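Sortase, SrtB family (Streptococcus pneumoniae PCS8235, PDB 4Y4Q) probably acts as a cysteine transpeptidase that cleaves sorting signals and joins proteins during assembly of the type II pilus of this pneumococcus. Local coordinates at residues A[73-78]-A[84-89]; A[122-127]-A[194-199]; A[142-147]-A[233-238]; A[168-173]-A[210-215]; A[181-186]-A[220-225]. All blocks are in the same frame, centred on the assembly; numbering follows the deposited sequence.

Contact 1 (A[73-78]-A[84-89]); sequences GWINVY and YPLVQA
The indole of W74 lies flat over P85 and the peptide link that precedes it, across the antiparallel beta hairpin made by strands 73-77 and 83-88 of the sortase beta-barrel. With CG anti to the backbone N (chi1 -163°), the ring reaches across to the partner strand. Y84 C sits 3.7 Å above the plane of the W74 ring, over its centre. Farther out, P85 CD makes a CH-pi contact 4.0 Å from the centroid of the W74 six-membered ring, 19° off its normal. D83, at the start of the second strand, takes a hydrogen bond from W74 NE1 and so helps fix the indole's rotation. The other face of the hairpin carries I75, Y84 and L86, all of which touch I110. There I75 and L86 meet at about a right angle, I75 CG2 lying 3.7 Å from L86 CD2. Three backbone hydrogen bonds tie the strands: Y84 N to I75 O, I75 N to Y84 O, and L86 N to G73 O at 2.8 Å.

Contact 2 (A[122-127]-A[194-199]); sequences DFNTII and QAYLDH
F123 and N124 meet Y196 and L197 where helix 190-202 packs beside the start of strand 124-129 in the sortase beta-barrel. The tight part is aromatic. The F123 ring offers its edge, and Y196 CD2 lies in its plane, 3.8 Å from F123 CE2. L197 reaches the same edge with one methyl, CD1, 4.0 Å from F123 CZ, while its side chain also touches I218 of the neighbouring strand. Next to this the amide of N124 crosses the Y196 ring obliquely, the two planes 55° apart, with N124 ND2 3.7 Å from Y196 CZ. CG of N124 stands between its own backbone N and carbonyl carbon (chi1 58°), which turns the amide toward the helix. Its polar atoms are used elsewhere: ND2 donates to D184 O and OD1 accepts from I187 N, so the amide is gripped at both ends. Y196 OH, likewise buried, donates to I182 O. The loose side is the flank of the helix turned from the strand. Here D198 is exposed and Q194 partly so, and the two pair with each other one turn apart instead of reaching across. Q194 NE2 approaches the syn side of the D198 carboxylate, 33° out of its plane, and its hydrogen bond to D198 OD1 measures 2.8 Å.

Contact 3 (A[142-147]-A[233-238]); sequences AKFADQ and HIVVAK
The end of the short helix 139-143 and the type I beta turn that follows it, K143 to D146, rest on strand 231-240 of the sortase beta-barrel. Two CH-pi contacts carry the join: the turn supplies the ring in one, the strand in the other. F144 lays a ring face over V235, whose CG1 is 3.9 Å from the F144 centroid, and the two side chains cross at about a right angle. That methyl sits toward the root of the ring, 3.5 Å from F144 CG. V235 CG1 is placed anti to its carbonyl carbon (chi1 -65°), which lifts it from the strand toward the phenyl. F149 meets the F144 ring edge-to-face, and M172 of the adjoining strand packs against F144 CB. The turn is closed by D146 N bonding K143 O, and D146 caps the next helix through OD2 to F149 N. At the other end, A142 CA lies 3.9 Å from the H233 ring centroid, 15° off the normal, and A142 CB packs at 3.3 Å from H233 CD2.

Contact 4 (A[168-173]-A[210-215]); sequences EIFEML and ISLSPS
One face of the F170 phenyl is covered by L212, whose CD1 stands 3.5 Å from the ring centroid and 17° off the normal, a close CH-pi contact. The methyl is displaced toward the outer rim, 3.4 Å from F170 CZ. I210 comes in obliquely nearer the root of the same side chain, with CD1 3.8 Å from F170 CB. The other flat group is the E168 carboxylate, where OE2 lies 3.8 Å from I210 CG2, the E168 and I210 side chains running alongside each other in opposite senses. OE2 has its polar partner elsewhere, in a salt bridge to R154. In the sortase beta-barrel this is where the loop between strands 206-207 and 218-225 covers strand 163-176, at a classic beta bulge: F170 and E171 both face V236 of the next strand. A chi1 of 63° tucks the F170 ring over its own backbone and sends it toward the loop, where it also touches V236 and I218. Beyond it, L212 makes a further contact with I218.

Contact 5 (A[181-186]-A[220-225]); sequences NIYDPG and LLSTCF
L220 is the first residue of segment 220-225 to touch the loop 181-186: its CD2 methyl packs against I182, 3.7 Å from CG2, and the two side chains cross at about a right angle. Y196 of helix 190-202 also touches L220, while L200 of the same helix adds to the packing round I182. L221 turns to the other side of the strand. S222 comes back toward the loop and meets Y183 in a hydrogen bond between hydroxyls, S222 OG to Y183 OH at 2.8 Å. S222 holds OG anti to its backbone N (chi1 168°), and the serine approaches the edge of the phenol, its CB in the ring plane and OG 3.5 Å from Y183 CE1. Y183 is itself the centre of an inverse gamma turn, and its side chain also touches R232 and I234. In the sortase beta-barrel this loop, between strand 163-176 and helix 190-202, thus packs on strand 218-225. T223 points away from the loop and bonds G129 O through OG1. The sequence L221-S222-T223-C224 resembles the TLxTC signature of sortases, consistent with C224 occupying the position of the family's nucleophile.

All five contacts hang on one curled sheet. Contacts 3, 4 and 5 share neighbouring strands: V236 N meets E171 O at 2.8 Å, and H233 N meets T223 O at 2.7 Å. Contacts 2 and 4 lie about 9 Å apart, centre to centre, and touch where F123 CD1 comes 3.4 Å from P214 O. Contact 2 also borders contact 5, with Y196 OH 3.3 Å from L220 CD2. Contact 1 lies across the chain's centre from contacts 2, 4 and 5, yet its I75 CD1 reaches I127 CD1 of contact 2 at 3.9 Å. The probable active site, by family resemblance, is at the C224 end of contact 5.

Contact 1 (A[73-78]-A[84-89])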
# COMPACT_ATOMS: atom_id res chain seq x y z
N GLY A 73 3.43 -6.28 10.80
CA GLY A 73 3.73 -7.07 9.63
C GLY A 73 4.88 -6.53 8.81
O GLY A 73 5.68 -5.74 9.31
N TRP A 74 4.94 -6.93 7.55
CA TRP A 74 6.06 -6.57 6.69
C TRP A 74 5.62 -6.63 5.23
O TRP A 74 4.82 -7.50 4.86
CB TRP A 74 7.24 -7.52 6.93
CG TRP A 74 8.52 -6.98 6.41
CD1 TRP A 74 8.95 -6.97 5.12
CD2 TRP A 74 9.56 -6.35 7.18
NE1 TRP A 74 10.19 -6.39 5.03
CE2 TRP A 74 10.59 -6.00 6.29
CE3 TRP A 74 9.72 -6.07 8.54
CZ2 TRP A 74 11.78 -5.37 6.71
CZ3 TRP A 74 10.89 -5.44 8.96
CH2 TRP A 74 11.91 -5.10 8.05
N ILE A 75 6.12 -5.70 4.42
CA ILE A 75 5.76 -5.65 3.00
C ILE A 75 6.99 -5.58 2.10
O ILE A 75 7.95 -4.84 2.36
CB ILE A 75 4.82 -4.45 2.70
CG1 ILE A 75 4.35 -4.45 1.25
CG2 ILE A 75 5.47 -3.12 3.04
CD1 ILE A 75 3.05 -3.64 1.05
N ASN A 76 6.95 -6.34 1.01
CA ASN A 76 8.07 -6.42 0.08
C ASN A 76 7.55 -6.35 -1.36
O ASN A 76 6.55 -7.00 -1.68
CB ASN A 76 8.81 -7.73 0.31
CG ASN A 76 10.13 -7.81 -0.44
OD1 ASN A 76 10.61 -6.83 -1.00
ND2 ASN A 76 10.74 -9.00 -0.43
N VAL A 77 8.19 -5.55 -2.20
CA VAL A 77 7.95 -5.61 -3.64
C VAL A 77 9.25 -5.98 -4.35
O VAL A 77 10.24 -5.23 -4.30
CB VAL A 77 7.40 -4.29 -4.19
CG1 VAL A 77 7.26 -4.36 -5.73
CG2 VAL A 77 6.06 -3.97 -3.55
N TYR A 78 9.26 -7.14 -5.00
CA TYR A 78 10.49 -7.72 -5.53
C TYR A 78 11.28 -6.78 -6.43
O TYR A 78 10.71 -5.98 -7.16
CB TYR A 78 10.16 -9.02 -6.27
CG TYR A 78 9.48 -10.04 -5.39
CD1 TYR A 78 9.94 -10.28 -4.11
CD2 TYR A 78 8.37 -10.74 -5.83
CE1 TYR A 78 9.32 -11.21 -3.29
CE2 TYR A 78 7.74 -11.68 -5.01
CZ TYR A 78 8.22 -11.91 -3.75
OH TYR A 78 7.61 -12.83 -2.93
N TYR A 84 9.69 -3.00 4.02
CA TYR A 84 9.37 -2.18 5.18
C TYR A 84 8.51 -2.92 6.20
O TYR A 84 7.63 -3.71 5.84
CB TYR A 84 8.60 -0.93 4.73
CG TYR A 84 9.36 0.00 3.80
CD1 TYR A 84 10.59 0.54 4.19
CD2 TYR A 84 8.84 0.36 2.56
CE1 TYR A 84 11.29 1.41 3.34
CE2 TYR A 84 9.53 1.23 1.72
CZ TYR A 84 10.75 1.74 2.11
OH TYR A 84 11.44 2.60 1.28
N PRO A 85 8.75 -2.64 7.49
CA PRO A 85 7.83 -3.11 8.54
C PRO A 85 6.54 -2.34 8.41
O PRO A 85 6.56 -1.18 7.98
CB PRO A 85 8.53 -2.70 9.83
CG PRO A 85 9.42 -1.54 9.45
CD PRO A 85 9.87 -1.85 8.04
N LEU A 86 5.43 -2.97 8.77
CA LEU A 86 4.14 -2.31 8.81
C LEU A 86 3.79 -1.99 10.25
O LEU A 86 3.99 -2.83 11.14
CB LEU A 86 3.07 -3.23 8.23
CG LEU A 86 3.27 -3.60 6.77
CD1 LEU A 86 2.20 -4.57 6.32
CD2 LEU A 86 3.27 -2.34 5.93
N VAL A 87 3.27 -0.80 10.48
CA VAL A 87 2.95 -0.32 11.81
C VAL A 87 1.57 0.37 11.73
O VAL A 87 1.12 0.70 10.62
CB VAL A 87 4.09 0.61 12.31
CG1 VAL A 87 3.64 1.56 13.39
CG2 VAL A 87 5.28 -0.22 12.79
N GLN A 88 0.88 0.52 12.85
CA GLN A 88 -0.35 1.32 12.89
C GLN A 88 -0.36 2.18 14.14
O GLN A 88 -0.09 1.69 15.24
CB GLN A 88 -1.60 0.44 12.86
CG GLN A 88 -2.91 1.24 12.84
CD GLN A 88 -4.13 0.35 12.72
OE1 GLN A 88 -4.31 -0.59 13.49
NE2 GLN A 88 -4.99 0.66 11.74
N ALA A 89 -0.68 3.46 13.99
CA ALA A 89 -0.83 4.33 15.15
C ALA A 89 -2.29 4.65 15.40
O ALA A 89 -3.16 4.28 14.61
CB ALA A 89 -0.03 5.61 14.96

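Contact 2 (A[122-127]-A[194-199])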
# COMPACT_ATOMS: atom_id res chain seq x y z
N ASP A 122 -10.26 -5.75 5.84
CA ASP A 122 -11.09 -4.79 5.11
C ASP A 122 -10.89 -4.97 3.61
O ASP A 122 -9.86 -5.52 3.19
CB ASP A 122 -10.71 -3.35 5.48
CG ASP A 122 -11.10 -2.98 6.91
OD1 ASP A 122 -11.98 -3.66 7.49
OD2 ASP A 122 -10.54 -1.98 7.43
N PHE A 123 -11.85 -4.51 2.83
CA PHE A 123 -11.77 -4.57 1.38
C PHE A 123 -10.59 -3.76 0.88
O PHE A 123 -9.71 -4.29 0.21
CB PHE A 123 -13.07 -4.08 0.73
CG PHE A 123 -12.90 -3.74 -0.73
CD1 PHE A 123 -12.71 -4.74 -1.67
CD2 PHE A 123 -12.88 -2.41 -1.15
CE1 PHE A 123 -12.53 -4.43 -3.02
CE2 PHE A 123 -12.70 -2.09 -2.49
CZ PHE A 123 -12.52 -3.10 -3.42
N ASN A 124 -10.56 -2.48 1.23
CA ASN A 124 -9.43 -1.62 0.88
C ASN A 124 -8.67 -1.18 2.12
O ASN A 124 -9.25 -0.63 3.06
CB ASN A 124 -9.91 -0.41 0.09
CG ASN A 124 -10.93 0.42 0.85
OD1 ASN A 124 -11.82 -0.12 1.50
ND2 ASN A 124 -10.80 1.74 0.77
N THR A 125 -7.36 -1.41 2.11
CA THR A 125 -6.50 -1.00 3.22
C THR A 125 -5.48 0.01 2.69
O THR A 125 -4.77 -0.26 1.71
CB THR A 125 -5.71 -2.19 3.80
OG1 THR A 125 -6.62 -3.23 4.21
CG2 THR A 125 -4.89 -1.73 4.99
N ILE A 126 -5.41 1.16 3.35
CA ILE A 126 -4.54 2.23 2.87
C ILE A 126 -3.34 2.34 3.79
O ILE A 126 -3.49 2.42 5.03
CB ILE A 126 -5.30 3.57 2.79
CG1 ILE A 126 -6.56 3.40 1.94
CG2 ILE A 126 -4.40 4.68 2.24
CD1 ILE A 126 -7.38 4.65 1.80
N ILE A 127 -2.15 2.30 3.20
CA ILE A 127 -0.92 2.34 3.99
C ILE A 127 -0.03 3.48 3.50
O ILE A 127 0.06 3.74 2.30
CB ILE A 127 -0.20 0.97 3.95
CG1 ILE A 127 0.28 0.64 2.55
CG2 ILE A 127 -1.14 -0.15 4.40
CD1 ILE A 127 0.94 -0.73 2.47
N GLN A 194 -17.62 -2.06 -5.52
CA GLN A 194 -17.44 -2.08 -6.97
C GLN A 194 -17.30 -0.67 -7.55
O GLN A 194 -16.45 -0.43 -8.41
CB GLN A 194 -18.57 -2.83 -7.67
CG GLN A 194 -18.31 -3.02 -9.17
CD GLN A 194 -17.14 -3.96 -9.43
OE1 GLN A 194 -17.17 -5.12 -9.01
NE2 GLN A 194 -16.10 -3.46 -10.10
N ALA A 195 -18.12 0.26 -7.06
CA ALA A 195 -18.04 1.65 -7.49
C ALA A 195 -16.71 2.30 -7.10
O ALA A 195 -16.14 3.08 -7.86
CB ALA A 195 -19.22 2.45 -6.92
N TYR A 196 -16.21 1.99 -5.91
CA TYR A 196 -14.89 2.50 -5.51
C TYR A 196 -13.82 1.98 -6.46
O TYR A 196 -12.93 2.72 -6.88
CB TYR A 196 -14.56 2.08 -4.07
CG TYR A 196 -13.17 2.45 -3.59
CD1 TYR A 196 -12.90 3.72 -3.12
CD2 TYR A 196 -12.15 1.50 -3.55
CE1 TYR A 196 -11.64 4.06 -2.64
CE2 TYR A 196 -10.87 1.84 -3.07
CZ TYR A 196 -10.63 3.11 -2.63
OH TYR A 196 -9.39 3.46 -2.16
N LEU A 197 -13.91 0.69 -6.79
CA LEU A 197 -12.96 0.04 -7.68
C LEU A 197 -13.03 0.65 -9.08
O LEU A 197 -12.00 0.97 -9.68
CB LEU A 197 -13.29 -1.45 -7.76
CG LEU A 197 -12.20 -2.49 -7.95
CD1 LEU A 197 -11.03 -2.24 -7.01
CD2 LEU A 197 -12.82 -3.84 -7.67
N ASP A 198 -14.26 0.83 -9.57
CA ASP A 198 -14.46 1.35 -10.91
C ASP A 198 -13.85 2.74 -11.08
O ASP A 198 -13.26 3.05 -12.12
CB ASP A 198 -15.96 1.37 -11.26
CG ASP A 198 -16.50 -0.01 -11.64
OD1 ASP A 198 -15.79 -1.02 -11.41
OD2 ASP A 198 -17.63 -0.09 -12.16
N HIS A 199 -13.98 3.58 -10.06
CA HIS A 199 -13.43 4.93 -10.12
C HIS A 199 -11.91 4.88 -10.02
O HIS A 199 -11.21 5.50 -10.82
CB HIS A 199 -14.00 5.85 -9.02
CG HIS A 199 -13.39 7.22 -9.02
ND1 HIS A 199 -12.36 7.57 -8.17
CD2 HIS A 199 -13.63 8.30 -9.79
CE1 HIS A 199 -12.01 8.82 -8.40
NE2 HIS A 199 -12.76 9.29 -9.38

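Contact 3 (A[142-147]-A[233-238])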
# COMPACT_ATOMS: atom_id res chain seq x y z
N ALA A 142 7.39 6.28 -6.60
CA ALA A 142 7.26 7.19 -7.74
C ALA A 142 7.81 6.59 -9.03
O ALA A 142 7.45 7.05 -10.12
CB ALA A 142 7.96 8.50 -7.44
N LYS A 143 8.68 5.58 -8.93
CA LYS A 143 9.27 5.00 -10.14
C LYS A 143 8.24 4.21 -10.92
O LYS A 143 8.42 3.94 -12.10
CB LYS A 143 10.48 4.12 -9.82
CG LYS A 143 11.62 4.82 -9.13
CD LYS A 143 12.88 3.97 -9.16
CE LYS A 143 13.98 4.57 -8.29
NZ LYS A 143 15.19 3.69 -8.29
N PHE A 144 7.14 3.85 -10.26
CA PHE A 144 6.06 3.15 -10.94
C PHE A 144 5.33 4.05 -11.95
O PHE A 144 4.50 3.58 -12.72
CB PHE A 144 5.07 2.55 -9.93
CG PHE A 144 5.60 1.32 -9.22
CD1 PHE A 144 6.37 1.44 -8.07
CD2 PHE A 144 5.34 0.05 -9.73
CE1 PHE A 144 6.86 0.30 -7.43
CE2 PHE A 144 5.83 -1.10 -9.08
CZ PHE A 144 6.59 -0.97 -7.94
N ALA A 145 5.65 5.34 -11.95
CA ALA A 145 5.10 6.24 -12.97
C ALA A 145 5.72 5.97 -14.34
O ALA A 145 5.17 6.38 -15.36
CB ALA A 145 5.29 7.69 -12.57
N ASP A 146 6.85 5.27 -14.36
CA ASP A 146 7.50 4.87 -15.62
C ASP A 146 6.92 3.56 -16.16
O ASP A 146 6.80 2.57 -15.42
CB ASP A 146 9.01 4.75 -15.42
CG ASP A 146 9.74 4.39 -16.71
OD1 ASP A 146 9.78 5.23 -17.64
OD2 ASP A 146 10.27 3.26 -16.79
N GLN A 147 6.54 3.57 -17.43
CA GLN A 147 5.89 2.42 -18.07
C GLN A 147 6.67 1.13 -17.85
O GLN A 147 6.13 0.13 -17.37
CB GLN A 147 5.71 2.69 -19.57
CG GLN A 147 4.87 1.64 -20.33
CD GLN A 147 3.41 1.60 -19.85
OE1 GLN A 147 3.03 0.72 -19.06
NE2 GLN A 147 2.61 2.55 -20.31
N HIS A 233 1.72 9.84 -4.59
CA HIS A 233 1.88 8.71 -5.50
C HIS A 233 1.26 7.48 -4.85
O HIS A 233 1.48 7.26 -3.66
CB HIS A 233 3.37 8.40 -5.70
CG HIS A 233 4.09 9.35 -6.60
ND1 HIS A 233 3.70 9.59 -7.90
CD2 HIS A 233 5.21 10.08 -6.40
CE1 HIS A 233 4.54 10.44 -8.46
NE2 HIS A 233 5.47 10.75 -7.57
N ILE A 234 0.53 6.67 -5.62
CA ILE A 234 -0.05 5.45 -5.08
C ILE A 234 0.18 4.25 -5.99
O ILE A 234 -0.01 4.35 -7.21
CB ILE A 234 -1.57 5.61 -4.85
CG1 ILE A 234 -1.86 6.73 -3.84
CG2 ILE A 234 -2.22 4.29 -4.39
CD1 ILE A 234 -3.33 7.09 -3.75
N VAL A 235 0.62 3.12 -5.42
CA VAL A 235 0.51 1.85 -6.15
C VAL A 235 -0.54 1.00 -5.47
O VAL A 235 -0.67 1.02 -4.25
CB VAL A 235 1.85 1.04 -6.30
CG1 VAL A 235 2.84 1.79 -7.15
CG2 VAL A 235 2.45 0.69 -4.97
N VAL A 236 -1.33 0.28 -6.26
CA VAL A 236 -2.39 -0.55 -5.69
C VAL A 236 -2.15 -2.02 -6.01
O VAL A 236 -1.85 -2.38 -7.15
CB VAL A 236 -3.78 -0.14 -6.21
CG1 VAL A 236 -4.86 -0.70 -5.29
CG2 VAL A 236 -3.90 1.37 -6.26
N ALA A 237 -2.31 -2.86 -5.01
CA ALA A 237 -2.03 -4.29 -5.16
C ALA A 237 -3.19 -5.13 -4.64
O ALA A 237 -3.85 -4.76 -3.65
CB ALA A 237 -0.79 -4.64 -4.40
N LYS A 238 -3.42 -6.26 -5.30
CA LYS A 238 -4.36 -7.27 -4.80
C LYS A 238 -3.62 -8.21 -3.87
O LYS A 238 -2.48 -8.61 -4.15
CB LYS A 238 -4.92 -8.07 -5.95
CG LYS A 238 -5.77 -9.27 -5.53
CD LYS A 238 -6.32 -9.98 -6.76
CE LYS A 238 -7.16 -11.21 -6.39
NZ LYS A 238 -7.75 -11.87 -7.59

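Contact 4 (A[168-173]-A[210-215])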
# COMPACT_ATOMS: atom_id res chain seq x y z
N GLU A 168 0.00 -8.75 -5.84
CA GLU A 168 0.11 -8.51 -7.27
C GLU A 168 -0.29 -7.07 -7.55
O GLU A 168 -1.45 -6.71 -7.38
CB GLU A 168 -0.77 -9.48 -8.05
CG GLU A 168 -0.67 -9.31 -9.56
CD GLU A 168 -1.22 -10.50 -10.33
OE1 GLU A 168 -1.79 -11.43 -9.69
OE2 GLU A 168 -1.07 -10.52 -11.57
N ILE A 169 0.66 -6.24 -7.97
CA ILE A 169 0.33 -4.85 -8.28
C ILE A 169 -0.53 -4.77 -9.55
O ILE A 169 -0.23 -5.41 -10.56
CB ILE A 169 1.61 -4.01 -8.43
CG1 ILE A 169 2.31 -3.88 -7.08
CG2 ILE A 169 1.30 -2.62 -8.96
CD1 ILE A 169 3.66 -3.22 -7.18
N PHE A 170 -1.61 -3.98 -9.52
CA PHE A 170 -2.39 -3.77 -10.74
C PHE A 170 -2.58 -2.32 -11.17
O PHE A 170 -3.13 -2.05 -12.24
CB PHE A 170 -3.76 -4.45 -10.67
CG PHE A 170 -4.65 -3.92 -9.59
CD1 PHE A 170 -5.49 -2.83 -9.82
CD2 PHE A 170 -4.64 -4.49 -8.33
CE1 PHE A 170 -6.31 -2.34 -8.81
CE2 PHE A 170 -5.45 -4.00 -7.32
CZ PHE A 170 -6.29 -2.92 -7.57
N GLU A 171 -2.13 -1.37 -10.36
CA GLU A 171 -2.36 0.03 -10.71
C GLU A 171 -1.36 1.00 -10.08
O GLU A 171 -0.94 0.81 -8.93
CB GLU A 171 -3.80 0.45 -10.36
CG GLU A 171 -4.03 1.95 -10.52
CD GLU A 171 -5.49 2.39 -10.38
OE1 GLU A 171 -6.40 1.52 -10.27
OE2 GLU A 171 -5.73 3.62 -10.37
N MET A 172 -0.99 2.03 -10.83
CA MET A 172 -0.34 3.20 -10.23
C MET A 172 -1.15 4.44 -10.58
O MET A 172 -1.65 4.59 -11.72
CB MET A 172 1.09 3.37 -10.75
CG MET A 172 2.01 4.19 -9.84
SD MET A 172 2.03 5.98 -10.14
CE MET A 172 1.68 5.98 -11.85
N LEU A 173 -1.29 5.35 -9.63
CA LEU A 173 -1.98 6.59 -9.96
C LEU A 173 -1.36 7.72 -9.20
O LEU A 173 -0.67 7.49 -8.20
CB LEU A 173 -3.49 6.48 -9.70
CG LEU A 173 -4.09 6.01 -8.37
CD1 LEU A 173 -3.69 6.90 -7.26
CD2 LEU A 173 -5.60 6.09 -8.45
N ILE A 210 -6.37 -7.40 -14.24
CA ILE A 210 -6.43 -8.66 -13.49
C ILE A 210 -7.82 -8.91 -12.88
O ILE A 210 -8.69 -8.03 -12.93
CB ILE A 210 -5.35 -8.79 -12.39
CG1 ILE A 210 -5.64 -7.87 -11.20
CG2 ILE A 210 -3.95 -8.53 -12.95
CD1 ILE A 210 -4.63 -8.06 -10.06
N SER A 211 -8.01 -10.10 -12.33
CA SER A 211 -9.32 -10.50 -11.81
C SER A 211 -9.64 -9.79 -10.50
O SER A 211 -9.02 -10.08 -9.47
CB SER A 211 -9.37 -12.02 -11.62
OG SER A 211 -10.66 -12.44 -11.21
N LEU A 212 -10.60 -8.87 -10.55
CA LEU A 212 -10.89 -8.01 -9.40
C LEU A 212 -12.37 -7.93 -9.05
O LEU A 212 -13.21 -7.58 -9.88
CB LEU A 212 -10.35 -6.61 -9.63
CG LEU A 212 -8.99 -6.35 -9.00
CD1 LEU A 212 -8.62 -4.88 -9.13
CD2 LEU A 212 -9.04 -6.78 -7.54
N SER A 213 -12.67 -8.24 -7.79
CA SER A 213 -14.04 -8.20 -7.30
C SER A 213 -14.08 -7.71 -5.85
O SER A 213 -13.05 -7.73 -5.15
CB SER A 213 -14.68 -9.59 -7.43
OG SER A 213 -13.96 -10.56 -6.69
N PRO A 214 -15.26 -7.40 -5.36
CA PRO A 214 -15.37 -6.92 -3.99
C PRO A 214 -14.81 -8.01 -3.11
O PRO A 214 -14.19 -7.73 -2.08
CB PRO A 214 -16.88 -6.80 -3.78
CG PRO A 214 -17.42 -6.52 -5.15
CD PRO A 214 -16.53 -7.28 -6.09
N SER A 215 -15.03 -9.26 -3.50
CA SER A 215 -14.66 -10.40 -2.66
C SER A 215 -13.15 -10.45 -2.34
O SER A 215 -12.74 -11.01 -1.32
CB SER A 215 -15.15 -11.71 -3.28
OG SER A 215 -14.88 -11.75 -4.67

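Contact 5 (A[181-186]-A[220-225])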
# COMPACT_ATOMS: atom_id res chain seq x y z
N ASN A 181 -12.30 10.65 -2.65
CA ASN A 181 -12.77 9.57 -3.51
C ASN A 181 -11.84 8.36 -3.42
O ASN A 181 -12.28 7.23 -3.61
CB ASN A 181 -12.83 10.02 -4.97
CG ASN A 181 -13.93 11.01 -5.23
OD1 ASN A 181 -15.10 10.75 -4.92
ND2 ASN A 181 -13.58 12.16 -5.79
N ILE A 182 -10.56 8.61 -3.14
CA ILE A 182 -9.54 7.56 -3.13
C ILE A 182 -9.17 7.15 -1.70
O ILE A 182 -9.03 5.96 -1.39
CB ILE A 182 -8.26 8.06 -3.79
CG1 ILE A 182 -8.54 8.52 -5.22
CG2 ILE A 182 -7.11 7.01 -3.65
CD1 ILE A 182 -8.98 7.42 -6.15
N TYR A 183 -8.99 8.15 -0.85
CA TYR A 183 -8.60 7.94 0.53
C TYR A 183 -9.84 7.78 1.41
O TYR A 183 -10.11 8.62 2.27
CB TYR A 183 -7.76 9.13 1.03
CG TYR A 183 -6.41 9.25 0.34
CD1 TYR A 183 -5.34 8.44 0.72
CD2 TYR A 183 -6.20 10.17 -0.69
CE1 TYR A 183 -4.10 8.54 0.08
CE2 TYR A 183 -4.98 10.28 -1.33
CZ TYR A 183 -3.93 9.46 -0.93
OH TYR A 183 -2.71 9.56 -1.55
N ASP A 184 -10.58 6.70 1.17
CA ASP A 184 -11.76 6.34 1.97
C ASP A 184 -11.58 4.87 2.32
O ASP A 184 -12.03 3.99 1.59
CB ASP A 184 -13.02 6.51 1.13
CG ASP A 184 -14.30 6.30 1.93
OD1 ASP A 184 -14.26 5.75 3.05
OD2 ASP A 184 -15.36 6.70 1.41
N PRO A 185 -10.89 4.60 3.44
CA PRO A 185 -10.50 3.22 3.73
C PRO A 185 -11.66 2.42 4.32
O PRO A 185 -12.57 3.00 4.92
CB PRO A 185 -9.41 3.40 4.79
CG PRO A 185 -9.89 4.64 5.58
CD PRO A 185 -10.54 5.53 4.53
N GLY A 186 -11.64 1.10 4.12
CA GLY A 186 -12.58 0.22 4.79
C GLY A 186 -14.01 0.30 4.27
O GLY A 186 -14.96 0.18 5.04
N LEU A 220 -3.65 0.02 -0.85
CA LEU A 220 -3.17 1.24 -1.50
C LEU A 220 -1.94 1.72 -0.75
O LEU A 220 -2.01 2.05 0.44
CB LEU A 220 -4.22 2.35 -1.51
CG LEU A 220 -5.41 2.24 -2.47
CD1 LEU A 220 -6.39 1.18 -2.00
CD2 LEU A 220 -6.12 3.57 -2.59
N LEU A 221 -0.81 1.74 -1.44
CA LEU A 221 0.41 2.23 -0.81
C LEU A 221 0.66 3.63 -1.33
O LEU A 221 0.86 3.83 -2.53
CB LEU A 221 1.59 1.30 -1.11
CG LEU A 221 2.99 1.83 -0.79
CD1 LEU A 221 3.13 2.19 0.68
CD2 LEU A 221 4.05 0.80 -1.18
N SER A 222 0.68 4.59 -0.42
CA SER A 222 0.66 6.00 -0.80
C SER A 222 1.86 6.75 -0.23
O SER A 222 2.19 6.59 0.94
CB SER A 222 -0.64 6.63 -0.26
OG SER A 222 -0.63 8.06 -0.33
N THR A 223 2.48 7.60 -1.05
CA THR A 223 3.62 8.38 -0.58
C THR A 223 3.68 9.77 -1.20
O THR A 223 2.95 10.07 -2.16
CB THR A 223 4.94 7.67 -0.88
OG1 THR A 223 5.98 8.26 -0.09
CG2 THR A 223 5.29 7.81 -2.34
N CYS A 224 4.56 10.62 -0.67
CA CYS A 224 4.64 12.01 -1.08
C CYS A 224 5.08 12.19 -2.54
O CYS A 224 5.99 11.50 -3.02
CB CYS A 224 5.58 12.79 -0.16
SG CYS A 224 4.96 13.03 1.52
N PHE A 225 4.40 13.09 -3.25
CA PHE A 225 4.84 13.54 -4.58
C PHE A 225 5.49 14.91 -4.42
O PHE A 225 4.81 15.91 -4.17
CB PHE A 225 3.67 13.60 -5.57
CG PHE A 225 4.08 13.76 -7.01
CD1 PHE A 225 5.42 13.82 -7.38
CD2 PHE A 225 3.11 13.87 -8.01
CE1 PHE A 225 5.79 13.96 -8.71
CE2 PHE A 225 3.48 14.02 -9.34
CZ PHE A 225 4.82 14.07 -9.69